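Local structure of ABC transporter substrate-binding protein (Vibrio cholerae, 3LKV) at residues K10-Q15 with D71-I76; V17-L22 with I201-A206; A97-V102 with L120-P125. The protein probably serves as the substrate-binding protein of an ABC transporter and holds a phenylalanine between its two lobes. All blocks are in the same frame, centred on the assembly; numbering follows the deposited sequence.

Contact 1: residues K10-Q15 with D71-I76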
ATOM      1  N   LYS A  10       8.934  -2.036 -14.055  1.00 25.55           N
ATOM      2  CA  LYS A  10       7.778  -1.156 -13.988  1.00 26.05           C
ATOM      3  C   LYS A  10       6.544  -1.885 -14.485  1.00 23.79           C
ATOM      4  O   LYS A  10       6.460  -2.260 -15.630  1.00 22.45           O
ATOM      5  CB  LYS A  10       8.024   0.102 -14.797  1.00 26.90           C
ATOM      6  CG  LYS A  10       6.947   1.211 -14.624  1.00 31.87           C
ATOM      7  CD  LYS A  10       7.525   2.628 -15.097  1.00 38.14           C
ATOM      8  CE  LYS A  10       6.440   3.617 -15.648  1.00 41.75           C
ATOM      9  NZ  LYS A  10       5.784   4.544 -14.648  1.00 42.08           N
ATOM     10  N   VAL A  11       5.621  -2.109 -13.571  1.00 22.07           N
ATOM     11  CA  VAL A  11       4.394  -2.847 -13.811  1.00 20.50           C
ATOM     12  C   VAL A  11       3.235  -1.883 -13.546  1.00 21.11           C
ATOM     13  O   VAL A  11       3.130  -1.335 -12.444  1.00 20.59           O
ATOM     14  CB  VAL A  11       4.335  -4.071 -12.915  1.00 19.47           C
ATOM     15  CG1 VAL A  11       2.995  -4.830 -13.080  1.00 16.90           C
ATOM     16  CG2 VAL A  11       5.571  -4.998 -13.251  1.00 16.77           C
ATOM     17  N   ALA A  12       2.366  -1.713 -14.549  1.00 20.03           N
ATOM     18  CA  ALA A  12       1.253  -0.794 -14.464  1.00 20.21           C
ATOM     19  C   ALA A  12      -0.048  -1.584 -14.562  1.00 19.17           C
ATOM     20  O   ALA A  12      -0.243  -2.320 -15.524  1.00 19.42           O
ATOM     21  CB  ALA A  12       1.351   0.259 -15.605  1.00 19.14           C
ATOM     22  N   VAL A  13      -0.899  -1.401 -13.565  1.00 18.64           N
ATOM     23  CA  VAL A  13      -2.064  -2.197 -13.346  1.00 18.78           C
ATOM     24  C   VAL A  13      -3.309  -1.358 -13.502  1.00 19.25           C
ATOM     25  O   VAL A  13      -3.475  -0.354 -12.806  1.00 19.65           O
ATOM     26  CB  VAL A  13      -2.092  -2.794 -11.936  1.00 20.04           C
ATOM     27  CG1 VAL A  13      -3.329  -3.679 -11.789  1.00 18.24           C
ATOM     28  CG2 VAL A  13      -0.799  -3.581 -11.627  1.00 19.14           C
ATOM     29  N   SER A  14      -4.164  -1.745 -14.436  1.00 18.94           N
ATOM     30  CA  SER A  14      -5.420  -1.096 -14.655  1.00 19.38           C
ATOM     31  C   SER A  14      -6.582  -2.029 -14.321  1.00 20.98           C
ATOM     32  O   SER A  14      -6.640  -3.159 -14.801  1.00 19.89           O
ATOM     33  CB  SER A  14      -5.495  -0.753 -16.119  1.00 19.77           C
ATOM     34  OG  SER A  14      -6.705  -0.067 -16.442  1.00 23.50           O
ATOM     35  N   GLN A  15      -7.555  -1.512 -13.577  1.00 20.63           N
ATOM     36  CA  GLN A  15      -8.637  -2.311 -12.992  1.00 20.39           C
ATOM     37  C   GLN A  15      -9.912  -1.552 -13.238  1.00 20.30           C
ATOM     38  O   GLN A  15      -9.965  -0.337 -12.976  1.00 20.92           O
ATOM     39  CB  GLN A  15      -8.373  -2.416 -11.490  1.00 20.70           C
ATOM     40  CG  GLN A  15      -9.210  -3.345 -10.799  1.00 23.06           C
ATOM     41  CD  GLN A  15      -8.841  -3.468  -9.318  1.00 24.24           C
ATOM     42  OE1 GLN A  15      -7.699  -3.688  -8.990  1.00 24.56           O
ATOM     43  NE2 GLN A  15      -9.822  -3.368  -8.451  1.00 21.46           N
ATOM     44  N   ASP A  71       7.254  -1.776 -18.283  1.00 21.31           N
ATOM     45  CA  ASP A  71       7.761  -3.052 -18.817  1.00 20.80           C
ATOM     46  C   ASP A  71       6.587  -3.986 -19.088  1.00 20.98           C
ATOM     47  O   ASP A  71       6.597  -4.777 -20.057  1.00 20.85           O
ATOM     48  CB  ASP A  71       8.741  -3.682 -17.836  1.00 21.01           C
ATOM     49  CG  ASP A  71       9.975  -2.787 -17.562  1.00 25.14           C
ATOM     50  OD1 ASP A  71      10.761  -2.600 -18.499  1.00 29.39           O
ATOM     51  OD2 ASP A  71      10.188  -2.239 -16.437  1.00 28.62           O
ATOM     52  N   VAL A  72       5.574  -3.951 -18.224  1.00 19.11           N
ATOM     53  CA  VAL A  72       4.442  -4.844 -18.387  1.00 18.84           C
ATOM     54  C   VAL A  72       3.175  -4.140 -17.951  1.00 18.70           C
ATOM     55  O   VAL A  72       3.166  -3.424 -16.929  1.00 19.72           O
ATOM     56  CB  VAL A  72       4.580  -6.194 -17.554  1.00 19.10           C
ATOM     57  CG1 VAL A  72       3.381  -7.085 -17.807  1.00 14.43           C
ATOM     58  CG2 VAL A  72       5.865  -6.934 -17.937  1.00 18.36           C
ATOM     59  N   LEU A  73       2.130  -4.320 -18.743  1.00 19.23           N
ATOM     60  CA  LEU A  73       0.817  -3.777 -18.415  1.00 19.44           C
ATOM     61  C   LEU A  73      -0.062  -4.928 -17.947  1.00 18.24           C
ATOM     62  O   LEU A  73       0.006  -6.009 -18.527  1.00 19.06           O
ATOM     63  CB  LEU A  73       0.190  -3.105 -19.616  1.00 18.58           C
ATOM     64  CG  LEU A  73       0.837  -1.834 -20.131  1.00 20.89           C
ATOM     65  CD1 LEU A  73       0.531  -1.707 -21.654  1.00 16.29           C
ATOM     66  CD2 LEU A  73       0.292  -0.633 -19.352  1.00 18.63           C
ATOM     67  N   VAL A  74      -0.822  -4.718 -16.883  1.00 17.58           N
ATOM     68  CA  VAL A  74      -1.687  -5.756 -16.347  1.00 18.56           C
ATOM     69  C   VAL A  74      -3.115  -5.226 -16.400  1.00 19.58           C
ATOM     70  O   VAL A  74      -3.401  -4.109 -15.883  1.00 20.44           O
ATOM     71  CB  VAL A  74      -1.326  -6.137 -14.891  1.00 19.13           C
ATOM     72  CG1 VAL A  74      -2.376  -7.104 -14.345  1.00 17.90           C
ATOM     73  CG2 VAL A  74       0.093  -6.766 -14.817  1.00 15.83           C
ATOM     74  N   GLY A  75      -3.983  -5.939 -17.087  1.00 19.30           N
ATOM     75  CA  GLY A  75      -5.378  -5.534 -17.138  1.00 19.73           C
ATOM     76  C   GLY A  75      -6.204  -6.481 -16.302  1.00 19.93           C
ATOM     77  O   GLY A  75      -6.394  -7.666 -16.664  1.00 19.43           O
ATOM     78  N   ILE A  76      -6.713  -5.986 -15.191  1.00 18.69           N
ATOM     79  CA  ILE A  76      -7.530  -6.791 -14.345  1.00 18.84           C
ATOM     80  C   ILE A  76      -9.008  -6.489 -14.728  1.00 20.24           C
ATOM     81  O   ILE A  76      -9.498  -5.360 -14.537  1.00 20.36           O
ATOM     82  CB  ILE A  76      -7.316  -6.434 -12.878  1.00 17.60           C
ATOM     83  CG1 ILE A  76      -5.880  -6.648 -12.444  1.00 18.61           C
ATOM     84  CG2 ILE A  76      -8.246  -7.229 -12.003  1.00 17.04           C
ATOM     85  CD1 ILE A  76      -5.601  -6.231 -10.925  1.00 17.78           C
TER
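Val11, Val13 and Gln15 run beside Val72, Val74 and Ile76 as neighbouring strands in the parallel sheet of the first lobe, an alpha/beta fold of the type I periplasmic binding proteins. The pair illustrates how such a sheet is built: each strand's backbone bonds to the next in an alternating series, and side chains sort to the two faces. Ala12 N and Ser14 N reach Val72 O and Val74 O, while Val74 N and Ile76 N return bonds to Ala12 O and Ser14 O. The straightest is Ser14 N to Val74 O, 2.9 Å and 172°.

Ile76 shows how the valine-rich face is filled. Its CB stands 3.9 Å from Ser14 O. CG2 then turns to Gln15 CG, 4.2 Å away, whereas CG1, beside the backbone N (chi1 -60°), leans back to Val13 CG1. Its tip, CD1, closes to 3.5 Å of Val13 CG1 and also meets Gln15 OE1, an oxygen that is hydrogen-bonded to Arg26 NH1. Arg26 of helix 20-35 also packs on Ile76 at this end of the face. The other face carries Ala12 and Leu73, both packed against Phe65 of helix 55-66, with Ala12 CB 4.0 Å from Leu73 CD2.

At the start of the pair, Lys10 NZ hydrogen-bonds to Glu45 and Asp47, which bind zinc. Its carbonyl oxygen is gripped twice, by Val72 N and Asp71 N, and the side chain of Asp71 folds back beside its own nitrogen to receive Lys10 N on the anti lone pair of OD2, at 2.7 Å.

Contact 2: residues V17-L22 with I201-A206. With PHE (phenylalanine), chain B.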
ATOM      1  N   VAL A  17     -12.834  -1.405 -11.790  1.00 21.12           N
ATOM      2  CA  VAL A  17     -13.489  -0.851 -10.615  1.00 20.64           C
ATOM      3  C   VAL A  17     -12.944  -1.589  -9.414  1.00 22.00           C
ATOM      4  O   VAL A  17     -12.442  -2.719  -9.531  1.00 21.71           O
ATOM      5  CB  VAL A  17     -15.055  -0.942 -10.712  1.00 21.72           C
ATOM      6  CG1 VAL A  17     -15.547  -2.365 -10.465  1.00 19.11           C
ATOM      7  CG2 VAL A  17     -15.741   0.028  -9.689  1.00 19.12           C
ATOM      8  N   GLU A  18     -12.998  -0.952  -8.246  1.00 23.58           N
ATOM      9  CA  GLU A  18     -12.696  -1.665  -6.967  1.00 23.65           C
ATOM     10  C   GLU A  18     -13.914  -2.431  -6.478  1.00 23.39           C
ATOM     11  O   GLU A  18     -14.871  -1.847  -6.056  1.00 21.61           O
ATOM     12  CB  GLU A  18     -12.209  -0.664  -5.912  1.00 24.56           C
ATOM     13  CG  GLU A  18     -10.884  -0.079  -6.421  1.00 26.48           C
ATOM     14  CD  GLU A  18     -10.234   0.987  -5.552  1.00 31.47           C
ATOM     15  OE1 GLU A  18     -10.839   1.459  -4.583  1.00 35.31           O
ATOM     16  OE2 GLU A  18      -9.067   1.357  -5.866  1.00 35.58           O
ATOM     17  N   HIS A  19     -13.906  -3.750  -6.665  1.00 23.33           N
ATOM     18  CA  HIS A  19     -14.785  -4.642  -5.921  1.00 22.31           C
ATOM     19  C   HIS A  19     -13.941  -5.784  -5.374  1.00 22.37           C
ATOM     20  O   HIS A  19     -12.841  -6.012  -5.858  1.00 21.87           O
ATOM     21  CB  HIS A  19     -16.020  -5.100  -6.745  1.00 22.20           C
ATOM     22  CG  HIS A  19     -15.734  -5.907  -7.982  1.00 21.37           C
ATOM     23  ND1 HIS A  19     -15.482  -7.258  -7.949  1.00 19.80           N
ATOM     24  CD2 HIS A  19     -15.792  -5.577  -9.295  1.00 21.27           C
ATOM     25  CE1 HIS A  19     -15.341  -7.715  -9.184  1.00 20.24           C
ATOM     26  NE2 HIS A  19     -15.529  -6.717 -10.021  1.00 18.68           N
ATOM     27  N   PRO A  20     -14.420  -6.457  -4.314  1.00 22.54           N
ATOM     28  CA  PRO A  20     -13.490  -7.323  -3.585  1.00 22.55           C
ATOM     29  C   PRO A  20     -12.746  -8.369  -4.407  1.00 22.94           C
ATOM     30  O   PRO A  20     -11.552  -8.555  -4.177  1.00 21.39           O
ATOM     31  CB  PRO A  20     -14.395  -7.991  -2.531  1.00 24.09           C
ATOM     32  CG  PRO A  20     -15.446  -6.924  -2.184  1.00 20.93           C
ATOM     33  CD  PRO A  20     -15.638  -6.139  -3.516  1.00 22.47           C
ATOM     34  N   ALA A  21     -13.402  -9.021  -5.380  1.00 22.18           N
ATOM     35  CA  ALA A  21     -12.685 -10.028  -6.184  1.00 21.70           C
ATOM     36  C   ALA A  21     -11.484  -9.421  -6.919  1.00 22.00           C
ATOM     37  O   ALA A  21     -10.383 -10.017  -6.994  1.00 21.69           O
ATOM     38  CB  ALA A  21     -13.580 -10.738  -7.165  1.00 20.49           C
ATOM     39  N   LEU A  22     -11.678  -8.246  -7.486  1.00 21.98           N
ATOM     40  CA  LEU A  22     -10.577  -7.657  -8.264  1.00 21.55           C
ATOM     41  C   LEU A  22      -9.486  -7.122  -7.370  1.00 21.94           C
ATOM     42  O   LEU A  22      -8.297  -7.190  -7.738  1.00 21.42           O
ATOM     43  CB  LEU A  22     -11.064  -6.570  -9.176  1.00 21.51           C
ATOM     44  CG  LEU A  22     -12.156  -7.021 -10.162  1.00 19.94           C
ATOM     45  CD1 LEU A  22     -12.440  -5.883 -11.053  1.00 15.10           C
ATOM     46  CD2 LEU A  22     -11.743  -8.242 -10.954  1.00 17.84           C
ATOM     47  N   ILE A 201     -20.590 -13.324 -12.845  1.00 24.05           N
ATOM     48  CA  ILE A 201     -19.285 -12.673 -12.955  1.00 23.03           C
ATOM     49  C   ILE A 201     -19.388 -11.502 -13.926  1.00 23.24           C
ATOM     50  O   ILE A 201     -19.001 -11.572 -15.124  1.00 22.78           O
ATOM     51  CB  ILE A 201     -18.212 -13.705 -13.345  1.00 22.64           C
ATOM     52  CG1 ILE A 201     -18.163 -14.796 -12.282  1.00 21.34           C
ATOM     53  CG2 ILE A 201     -16.768 -13.065 -13.557  1.00 19.81           C
ATOM     54  CD1 ILE A 201     -17.871 -14.298 -10.830  1.00 22.11           C
ATOM     55  N   ASP A 202     -19.903 -10.420 -13.370  1.00 22.41           N
ATOM     56  CA  ASP A 202     -20.091  -9.177 -14.089  1.00 24.16           C
ATOM     57  C   ASP A 202     -19.682  -8.079 -13.116  1.00 23.81           C
ATOM     58  O   ASP A 202     -20.132  -8.084 -11.985  1.00 22.33           O
ATOM     59  CB  ASP A 202     -21.577  -9.085 -14.443  1.00 24.31           C
ATOM     60  CG  ASP A 202     -22.028  -7.736 -14.974  1.00 30.03           C
ATOM     61  OD1 ASP A 202     -21.771  -6.680 -14.318  1.00 34.15           O
ATOM     62  OD2 ASP A 202     -22.724  -7.754 -16.061  1.00 34.95           O
ATOM     63  N   ASN A 203     -18.869  -7.131 -13.578  1.00 22.63           N
ATOM     64  CA  ASN A 203     -18.358  -6.042 -12.737  1.00 22.56           C
ATOM     65  C   ASN A 203     -19.401  -5.041 -12.248  1.00 22.31           C
ATOM     66  O   ASN A 203     -19.305  -4.516 -11.152  1.00 21.56           O
ATOM     67  CB  ASN A 203     -17.248  -5.299 -13.514  1.00 22.76           C
ATOM     68  CG  ASN A 203     -16.071  -6.215 -13.827  1.00 22.36           C
ATOM     69  OD1 ASN A 203     -15.340  -6.630 -12.896  1.00 23.07           O
ATOM     70  ND2 ASN A 203     -15.903  -6.580 -15.109  1.00 20.26           N
ATOM     71  N   THR A 204     -20.413  -4.798 -13.068  1.00 23.03           N
ATOM     72  CA  THR A 204     -21.518  -3.928 -12.716  1.00 23.25           C
ATOM     73  C   THR A 204     -22.345  -4.559 -11.621  1.00 23.23           C
ATOM     74  O   THR A 204     -22.679  -3.900 -10.642  1.00 24.93           O
ATOM     75  CB  THR A 204     -22.444  -3.676 -13.911  1.00 24.49           C
ATOM     76  OG1 THR A 204     -21.662  -3.305 -15.074  1.00 23.21           O
ATOM     77  CG2 THR A 204     -23.452  -2.557 -13.571  1.00 20.81           C
ATOM     78  N   VAL A 205     -22.677  -5.828 -11.766  1.00 23.29           N
ATOM     79  CA  VAL A 205     -23.331  -6.570 -10.667  1.00 23.85           C
ATOM     80  C   VAL A 205     -22.469  -6.599  -9.411  1.00 23.64           C
ATOM     81  O   VAL A 205     -22.936  -6.234  -8.338  1.00 22.81           O
ATOM     82  CB  VAL A 205     -23.720  -8.022 -11.072  1.00 24.45           C
ATOM     83  CG1 VAL A 205     -24.260  -8.838  -9.845  1.00 24.98           C
ATOM     84  CG2 VAL A 205     -24.800  -7.994 -12.174  1.00 24.05           C
ATOM     85  N   ALA A 206     -21.195  -6.990  -9.554  1.00 24.27           N
ATOM     86  CA  ALA A 206     -20.290  -7.074  -8.408  1.00 24.14           C
ATOM     87  C   ALA A 206     -20.251  -5.741  -7.656  1.00 24.11           C
ATOM     88  O   ALA A 206     -20.259  -5.721  -6.455  1.00 26.68           O
ATOM     89  CB  ALA A 206     -18.854  -7.529  -8.824  1.00 23.45           C
TER
HETATM   90  N   PHE B 601     -14.239 -12.028 -14.900  1.00 25.13           N
HETATM   91  CA  PHE B 601     -14.723 -10.592 -14.831  1.00 25.84           C
HETATM   92  C   PHE B 601     -14.318  -9.868 -16.144  1.00 26.17           C
HETATM   93  O   PHE B 601     -14.036 -10.595 -17.141  1.00 26.52           O
HETATM   94  CB  PHE B 601     -14.219  -9.873 -13.571  1.00 24.95           C
HETATM   95  CG  PHE B 601     -14.980 -10.266 -12.307  1.00 29.64           C
HETATM   96  CD1 PHE B 601     -16.296  -9.816 -12.099  1.00 31.16           C
HETATM   97  CD2 PHE B 601     -14.411 -11.086 -11.358  1.00 29.40           C
HETATM   98  CE1 PHE B 601     -16.997 -10.184 -10.996  1.00 34.33           C
HETATM   99  CE2 PHE B 601     -15.102 -11.452 -10.243  1.00 29.61           C
HETATM  100  CZ  PHE B 601     -16.397 -11.024 -10.039  1.00 31.20           C
HETATM  101  OXT PHE B 601     -14.291  -8.624 -16.274  1.00 26.45           O
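The phenylalanine-binding cleft is bridged where His19, at the N-cap of helix 20-35 in the first lobe, meets Asn203 and Ala206 at the start of helix 203-207 in the second. The imidazole is packed on both faces. CG of His19 sits between its backbone N and carbonyl carbon (chi1 63°), which sets the ring between Leu22 and the opposing helix. Ala206 CB stands squarely over one face, 3.4 Å from the centroid of the His19 ring, a CH-pi contact. Leu22 CG lies over the opposite face, nearer the rim.

The ring edge does the polar work. His19 NE2 points its hydrogen, almost within the ring plane, at an in-plane lone pair of Asn203 OD1; the bond is 2.9 Å long and straight (172°). With OD1 held by the imidazole, Asn203 ND2 is left facing the ligand and donates to OXT of the bound phenylalanine, 2.9 Å away. The two bonds together fix which way the amide is flipped, and His19, itself in contact with the ligand through CE1, thereby also orients the group that binds its carboxylate. Ala21 CB lies 3.5 Å from CE2 of the ligand's ring. Asp202 caps its own helix, OD1 accepting from Val205 N at 2.8 Å. Such a bridge, with both lobes contributing to one ligand site, is typical of the interlobe cleft of type I substrate-binding proteins.

Contact 3: residues A97-V102 with L120-P125. With PHE (phenylalanine), chain B.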
ATOM      1  N   ALA A  97      -8.260 -12.263 -14.477  1.00 20.99           N
ATOM      2  CA  ALA A  97      -9.639 -12.320 -14.078  1.00 20.67           C
ATOM      3  C   ALA A  97     -10.518 -11.906 -15.223  1.00 21.54           C
ATOM      4  O   ALA A  97     -11.502 -11.162 -15.052  1.00 19.85           O
ATOM      5  CB  ALA A  97      -9.890 -11.435 -12.784  1.00 21.31           C
ATOM      6  N   VAL A  98     -10.159 -12.399 -16.413  1.00 22.04           N
ATOM      7  CA  VAL A  98     -10.996 -12.176 -17.604  1.00 20.67           C
ATOM      8  C   VAL A  98     -11.791 -13.446 -17.950  1.00 20.97           C
ATOM      9  O   VAL A  98     -11.232 -14.537 -18.149  1.00 22.68           O
ATOM     10  CB  VAL A  98     -10.161 -11.746 -18.793  1.00 21.47           C
ATOM     11  CG1 VAL A  98     -10.978 -11.901 -20.098  1.00 18.53           C
ATOM     12  CG2 VAL A  98      -9.584 -10.306 -18.551  1.00 18.67           C
ATOM     13  N   THR A  99     -13.100 -13.310 -18.027  1.00 20.42           N
ATOM     14  CA  THR A  99     -13.993 -14.442 -18.155  1.00 20.27           C
ATOM     15  C   THR A  99     -13.766 -15.224 -19.471  1.00 21.75           C
ATOM     16  O   THR A  99     -13.616 -16.457 -19.453  1.00 21.66           O
ATOM     17  CB  THR A  99     -15.456 -13.944 -18.077  1.00 21.59           C
ATOM     18  OG1 THR A  99     -15.761 -13.586 -16.700  1.00 22.28           O
ATOM     19  CG2 THR A  99     -16.422 -14.969 -18.673  1.00 18.07           C
ATOM     20  N   ASP A 100     -13.721 -14.516 -20.591  1.00 21.72           N
ATOM     21  CA  ASP A 100     -13.611 -15.159 -21.939  1.00 22.76           C
ATOM     22  C   ASP A 100     -12.770 -14.286 -22.873  1.00 22.25           C
ATOM     23  O   ASP A 100     -13.277 -13.413 -23.597  1.00 21.82           O
ATOM     24  CB  ASP A 100     -14.985 -15.372 -22.515  1.00 23.60           C
ATOM     25  CG  ASP A 100     -14.961 -15.853 -23.961  1.00 26.98           C
ATOM     26  OD1 ASP A 100     -13.914 -16.298 -24.455  1.00 29.75           O
ATOM     27  OD2 ASP A 100     -16.009 -15.744 -24.612  1.00 32.55           O
ATOM     28  N   PRO A 101     -11.459 -14.491 -22.826  1.00 22.43           N
ATOM     29  CA  PRO A 101     -10.577 -13.625 -23.602  1.00 22.56           C
ATOM     30  C   PRO A 101     -10.728 -13.705 -25.098  1.00 22.16           C
ATOM     31  O   PRO A 101     -10.416 -12.725 -25.773  1.00 20.38           O
ATOM     32  CB  PRO A 101      -9.176 -14.042 -23.188  1.00 23.27           C
ATOM     33  CG  PRO A 101      -9.342 -14.994 -22.030  1.00 24.06           C
ATOM     34  CD  PRO A 101     -10.739 -15.440 -21.957  1.00 22.03           C
ATOM     35  N   VAL A 102     -11.185 -14.835 -25.625  1.00 22.33           N
ATOM     36  CA  VAL A 102     -11.376 -14.931 -27.077  1.00 22.47           C
ATOM     37  C   VAL A 102     -12.576 -14.103 -27.454  1.00 23.41           C
ATOM     38  O   VAL A 102     -12.496 -13.256 -28.363  1.00 24.31           O
ATOM     39  CB  VAL A 102     -11.532 -16.384 -27.563  1.00 23.40           C
ATOM     40  CG1 VAL A 102     -11.839 -16.435 -29.159  1.00 19.92           C
ATOM     41  CG2 VAL A 102     -10.281 -17.188 -27.144  1.00 21.11           C
ATOM     42  N   LEU A 120      -4.620 -14.785 -17.768  1.00 20.89           N
ATOM     43  CA  LEU A 120      -5.405 -15.753 -17.006  1.00 22.34           C
ATOM     44  C   LEU A 120      -6.906 -15.476 -17.121  1.00 22.15           C
ATOM     45  O   LEU A 120      -7.379 -14.344 -16.928  1.00 21.30           O
ATOM     46  CB  LEU A 120      -4.996 -15.712 -15.553  1.00 23.01           C
ATOM     47  CG  LEU A 120      -3.910 -16.660 -15.042  1.00 31.79           C
ATOM     48  CD1 LEU A 120      -3.022 -16.160 -13.849  1.00 36.34           C
ATOM     49  CD2 LEU A 120      -4.620 -17.970 -14.629  1.00 38.46           C
ATOM     50  N   SER A 121      -7.646 -16.540 -17.398  1.00 22.20           N
ATOM     51  CA  SER A 121      -9.083 -16.488 -17.463  1.00 23.42           C
ATOM     52  C   SER A 121      -9.779 -17.060 -16.230  1.00 23.67           C
ATOM     53  O   SER A 121      -9.358 -18.122 -15.721  1.00 23.87           O
ATOM     54  CB  SER A 121      -9.560 -17.271 -18.690  1.00 22.76           C
ATOM     55  OG  SER A 121     -10.974 -17.393 -18.634  1.00 25.95           O
ATOM     56  N   ASP A 122     -10.864 -16.400 -15.790  1.00 24.18           N
ATOM     57  CA  ASP A 122     -11.733 -16.914 -14.666  1.00 24.39           C
ATOM     58  C   ASP A 122     -13.101 -17.370 -15.168  1.00 25.21           C
ATOM     59  O   ASP A 122     -14.132 -17.078 -14.560  1.00 24.61           O
ATOM     60  CB  ASP A 122     -11.926 -15.907 -13.523  1.00 23.65           C
ATOM     61  CG  ASP A 122     -12.688 -14.648 -13.952  1.00 23.72           C
ATOM     62  OD1 ASP A 122     -12.570 -14.310 -15.133  1.00 25.93           O
ATOM     63  OD2 ASP A 122     -13.390 -13.989 -13.122  1.00 22.53           O
ATOM     64  N   LEU A 123     -13.087 -18.084 -16.292  1.00 26.44           N
ATOM     65  CA  LEU A 123     -14.306 -18.530 -16.950  1.00 26.75           C
ATOM     66  C   LEU A 123     -15.151 -19.320 -15.960  1.00 26.71           C
ATOM     67  O   LEU A 123     -14.654 -20.254 -15.431  1.00 27.24           O
ATOM     68  CB  LEU A 123     -13.985 -19.402 -18.152  1.00 27.03           C
ATOM     69  CG  LEU A 123     -15.242 -20.005 -18.812  1.00 29.83           C
ATOM     70  CD1 LEU A 123     -16.154 -18.884 -19.296  1.00 25.96           C
ATOM     71  CD2 LEU A 123     -14.894 -20.960 -19.970  1.00 33.36           C
ATOM     72  N   SER A 124     -16.387 -18.883 -15.661  1.00 26.29           N
ATOM     73  CA  SER A 124     -17.251 -19.560 -14.701  1.00 25.85           C
ATOM     74  C   SER A 124     -17.755 -20.890 -15.238  1.00 25.47           C
ATOM     75  O   SER A 124     -18.110 -20.977 -16.376  1.00 24.54           O
ATOM     76  CB  SER A 124     -18.476 -18.709 -14.469  1.00 26.05           C
ATOM     77  OG  SER A 124     -18.123 -17.501 -13.862  1.00 25.73           O
ATOM     78  N   PRO A 125     -17.814 -21.924 -14.404  1.00 26.10           N
ATOM     79  CA  PRO A 125     -18.500 -23.153 -14.830  1.00 26.05           C
ATOM     80  C   PRO A 125     -20.026 -22.992 -14.665  1.00 26.15           C
ATOM     81  O   PRO A 125     -20.641 -23.452 -13.677  1.00 25.02           O
ATOM     82  CB  PRO A 125     -17.954 -24.199 -13.848  1.00 26.13           C
ATOM     83  CG  PRO A 125     -17.739 -23.387 -12.560  1.00 27.34           C
ATOM     84  CD  PRO A 125     -17.463 -21.946 -12.967  1.00 25.94           C
TER
HETATM   85  N   PHE B 601     -14.239 -12.028 -14.900  1.00 25.13           N
HETATM   86  CA  PHE B 601     -14.723 -10.592 -14.831  1.00 25.84           C
HETATM   87  C   PHE B 601     -14.318  -9.868 -16.144  1.00 26.17           C
HETATM   88  O   PHE B 601     -14.036 -10.595 -17.141  1.00 26.52           O
HETATM   89  CB  PHE B 601     -14.219  -9.873 -13.571  1.00 24.95           C
HETATM   90  CG  PHE B 601     -14.980 -10.266 -12.307  1.00 29.64           C
HETATM   91  CD1 PHE B 601     -16.296  -9.816 -12.099  1.00 31.16           C
HETATM   92  CD2 PHE B 601     -14.411 -11.086 -11.358  1.00 29.40           C
HETATM   93  CE1 PHE B 601     -16.997 -10.184 -10.996  1.00 34.33           C
HETATM   94  CE2 PHE B 601     -15.102 -11.452 -10.243  1.00 29.61           C
HETATM   95  CZ  PHE B 601     -16.397 -11.024 -10.039  1.00 31.20           C
HETATM   96  OXT PHE B 601     -14.291  -8.624 -16.274  1.00 26.45           O
HETATM   97  O   HOH W   1     -16.368 -15.882 -15.324  1.00 21.35           O
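Thr99 and Asp122 face the amino group of the bound phenylalanine from different strand ends, while Thr99 and Leu123 cross at about a right angle beside them. In that crossing Thr99 CG2 touches Leu123 CD1 at 4.0 Å, which leaves the other branch, OG1, turned to the ligand. Asp122 has CG in the crowded position between its backbone N and carbonyl carbon (chi1 65°), and this swings the carboxylate back against the backbone of Ala97 and Val98. Ser121 OG, anti to its backbone N, lies 2.9 Å from both Val98 O and Thr99 O. Asp122 N donates to Val98 O from above the carbonyl plane. A water ties Thr99 OG1 to Asp122 O and Ser124 OG.

Three hydrogen bonds hold the ligand nitrogen: to Asp122 OD2 at 2.8 Å, Thr99 OG1 at 2.8 Å and Ala97 O at 2.9 Å. Tyr243 OH is hydrogen-bonded to the same Asp122 OD2, and Thr99 N donates to the ligand's carboxylate O. A carboxylate and two neutral oxygens around one nitrogen are consistent with recognition of a positively charged alpha-amino group.

How the contacts relate
From the N terminus, strand 9-15 opens contact 1 and the loop after it, leading into helix 20-35, opens contact 2. Contact 1 closes at 71-76, pairing neighbouring strands within the first lobe's sheet, whereas contact 2 stays open until 201-206 in the second lobe; the two loops therefore cross. Contact 3 opens and closes wholly within that longer span, at the ends of two further strands of the first sheet, and 122-125 lead the chain away from it. Leu22 joins contacts 1 and 2 by packing on Gln15 and Ile76. Contacts 2 and 3 meet through Ile201, which packs on Thr99, Asp122 and Ser124, and they share the bound phenylalanine between the lobes.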